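Local structure of 432aa long hypothetical deoxyribodipyrimidine photolyase (Sulfolobus tokodaii, 2E0I) at residues F261-C264 / Y269-I272. The protein probably repairs ultraviolet-damaged DNA as a light-driven deoxyribodipyrimidine photolyase, carrying one FAD as catalytic cofactor and a second FAD that may harvest light. Residues are numbered along the deposited sequence; the frame is centred on the assembly and turned at random.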
ATOM      1  N   PHE A 261       8.366  -4.548 -11.682  1.00 27.97           N
ATOM      2  CA  PHE A 261       9.116  -4.715 -10.452  1.00 28.62           C
ATOM      3  C   PHE A 261      10.590  -4.886 -10.761  1.00 31.11           C
ATOM      4  O   PHE A 261      11.090  -6.000 -10.828  1.00 33.53           O
ATOM      5  CB  PHE A 261       8.594  -5.920  -9.687  1.00 26.74           C
ATOM      6  CG  PHE A 261       7.200  -5.740  -9.178  1.00 26.43           C
ATOM      7  CD1 PHE A 261       6.896  -4.691  -8.312  1.00 25.55           C
ATOM      8  CD2 PHE A 261       6.185  -6.602  -9.571  1.00 25.62           C
ATOM      9  CE1 PHE A 261       5.606  -4.502  -7.847  1.00 24.09           C
ATOM     10  CE2 PHE A 261       4.888  -6.420  -9.110  1.00 25.92           C
ATOM     11  CZ  PHE A 261       4.597  -5.366  -8.244  1.00 24.29           C
ATOM     12  N   GLY A 262      11.287  -3.774 -10.962  1.00 33.56           N
ATOM     13  CA  GLY A 262      12.702  -3.845 -11.273  1.00 35.71           C
ATOM     14  C   GLY A 262      13.081  -3.072 -12.522  1.00 37.31           C
ATOM     15  O   GLY A 262      14.223  -2.643 -12.650  1.00 37.54           O
ATOM     16  N   HIS A 263      12.137  -2.914 -13.448  1.00 38.86           N
ATOM     17  CA  HIS A 263      12.379  -2.178 -14.687  1.00 40.52           C
ATOM     18  C   HIS A 263      11.287  -1.146 -14.888  1.00 39.77           C
ATOM     19  O   HIS A 263      10.294  -1.143 -14.181  1.00 39.51           O
ATOM     20  CB  HIS A 263      12.365  -3.109 -15.901  1.00 44.86           C
ATOM     21  CG  HIS A 263      13.302  -4.273 -15.801  1.00 48.97           C
ATOM     22  ND1 HIS A 263      13.489  -5.162 -16.839  1.00 50.84           N
ATOM     23  CD2 HIS A 263      14.076  -4.717 -14.783  1.00 49.56           C
ATOM     24  CE1 HIS A 263      14.335  -6.102 -16.464  1.00 50.87           C
ATOM     25  NE2 HIS A 263      14.705  -5.855 -15.220  1.00 50.96           N
ATOM     26  N   CYS A 264      11.471  -0.279 -15.873  1.00 40.07           N
ATOM     27  CA  CYS A 264      10.486   0.749 -16.177  1.00 40.24           C
ATOM     28  C   CYS A 264       9.343   0.153 -16.991  1.00 40.30           C
ATOM     29  O   CYS A 264       9.561  -0.719 -17.833  1.00 40.56           O
ATOM     30  CB  CYS A 264      11.135   1.885 -16.972  1.00 40.78           C
ATOM     31  SG  CYS A 264      12.481   2.745 -16.124  1.00 40.54           S
ATOM     32  N   TYR A 269      13.259   3.761 -21.026  1.00 53.74           N
ATOM     33  CA  TYR A 269      13.840   4.569 -19.961  1.00 53.42           C
ATOM     34  C   TYR A 269      14.734   3.824 -18.974  1.00 53.58           C
ATOM     35  O   TYR A 269      15.209   4.404 -17.998  1.00 53.09           O
ATOM     36  CB  TYR A 269      12.727   5.294 -19.224  1.00 53.08           C
ATOM     37  CG  TYR A 269      11.998   6.275 -20.109  1.00 53.60           C
ATOM     38  CD1 TYR A 269      12.609   7.455 -20.528  1.00 53.39           C
ATOM     39  CD2 TYR A 269      10.698   6.018 -20.541  1.00 53.99           C
ATOM     40  CE1 TYR A 269      11.943   8.354 -21.351  1.00 54.19           C
ATOM     41  CE2 TYR A 269      10.024   6.910 -21.366  1.00 54.42           C
ATOM     42  CZ  TYR A 269      10.649   8.075 -21.765  1.00 54.40           C
ATOM     43  OH  TYR A 269       9.973   8.964 -22.567  1.00 54.81           O
ATOM     44  N   ASP A 270      14.969   2.543 -19.229  1.00 54.10           N
ATOM     45  CA  ASP A 270      15.847   1.763 -18.370  1.00 55.41           C
ATOM     46  C   ASP A 270      17.285   2.215 -18.651  1.00 54.75           C
ATOM     47  O   ASP A 270      18.244   1.719 -18.055  1.00 55.15           O
ATOM     48  CB  ASP A 270      15.686   0.269 -18.668  1.00 57.51           C
ATOM     49  CG  ASP A 270      14.781  -0.439 -17.663  1.00 60.30           C
ATOM     50  OD1 ASP A 270      14.427  -1.615 -17.901  1.00 61.98           O
ATOM     51  OD2 ASP A 270      14.434   0.173 -16.629  1.00 61.28           O
ATOM     52  N   ASN A 271      17.412   3.180 -19.558  1.00 53.55           N
ATOM     53  CA  ASN A 271      18.705   3.714 -19.959  1.00 52.42           C
ATOM     54  C   ASN A 271      19.015   5.081 -19.394  1.00 51.11           C
ATOM     55  O   ASN A 271      20.085   5.633 -19.658  1.00 51.65           O
ATOM     56  CB  ASN A 271      18.787   3.777 -21.477  1.00 54.19           C
ATOM     57  CG  ASN A 271      19.034   2.417 -22.097  1.00 55.69           C
ATOM     58  OD1 ASN A 271      18.636   2.164 -23.236  1.00 55.90           O
ATOM     59  ND2 ASN A 271      19.707   1.533 -21.352  1.00 55.50           N
ATOM     60  N   ILE A 272      18.082   5.635 -18.627  1.00 49.28           N
ATOM     61  CA  ILE A 272      18.285   6.942 -18.019  1.00 46.78           C
ATOM     62  C   ILE A 272      19.508   6.890 -17.114  1.00 46.12           C
ATOM     63  O   ILE A 272      19.698   5.930 -16.377  1.00 45.13           O
ATOM     64  CB  ILE A 272      17.064   7.360 -17.190  1.00 45.61           C
ATOM     65  CG1 ILE A 272      15.875   7.582 -18.123  1.00 45.56           C
ATOM     66  CG2 ILE A 272      17.379   8.611 -16.381  1.00 43.84           C
ATOM     67  CD1 ILE A 272      14.611   8.009 -17.420  1.00 46.48           C
TER
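Asp270 reaches back from a short 3-10 turn to the backbone of Cys264, and this bond draws together the loop that joins helix 238-256 to helix 278-286 in the FAD-binding domain of the photolyase fold. The carboxylate oxygen OD2 of Asp270 accepts a hydrogen bond from the amide N of Cys264 at 3.1 Å. The bond is somewhat bent, and the amide comes in from above the carboxylate plane, 38° out of it. Arg328, from helix 327-337, forms a salt bridge with the same OD2 and also donates from NE to Gly262 O, so one guanidinium ties both sides of the loop to that helix. The other oxygen, OD1 of Asp270, lies 3.2 Å from CB of His263. From there it approaches the imidazole obliquely, nearest at CG, with ring and carboxylate planes 75° apart. With alanine in place of Asp270, the Cys264 amide would probably lose this acceptor and Arg328 its carboxylate mate, leaving Gly262 O as the arginine's described hold on this loop. Cys264 is buried, its side chain also touching Trp327, Gln351 and Thr356. Its SG stands anti to the carbonyl carbon, chi1 -61°, and is thereby turned to the 3-10 turn, where it packs 4.0 Å from CB of Tyr269. The phenol ring of Tyr269 leads away from Cys264 to meet the ring of Tyr425, the two planes inclined to each other. The turn is closed by its own backbone, Ile272 N donating to Tyr269 O, and that carbonyl oxygen of Tyr269 also sits 3.7 Å from SG of Cys264.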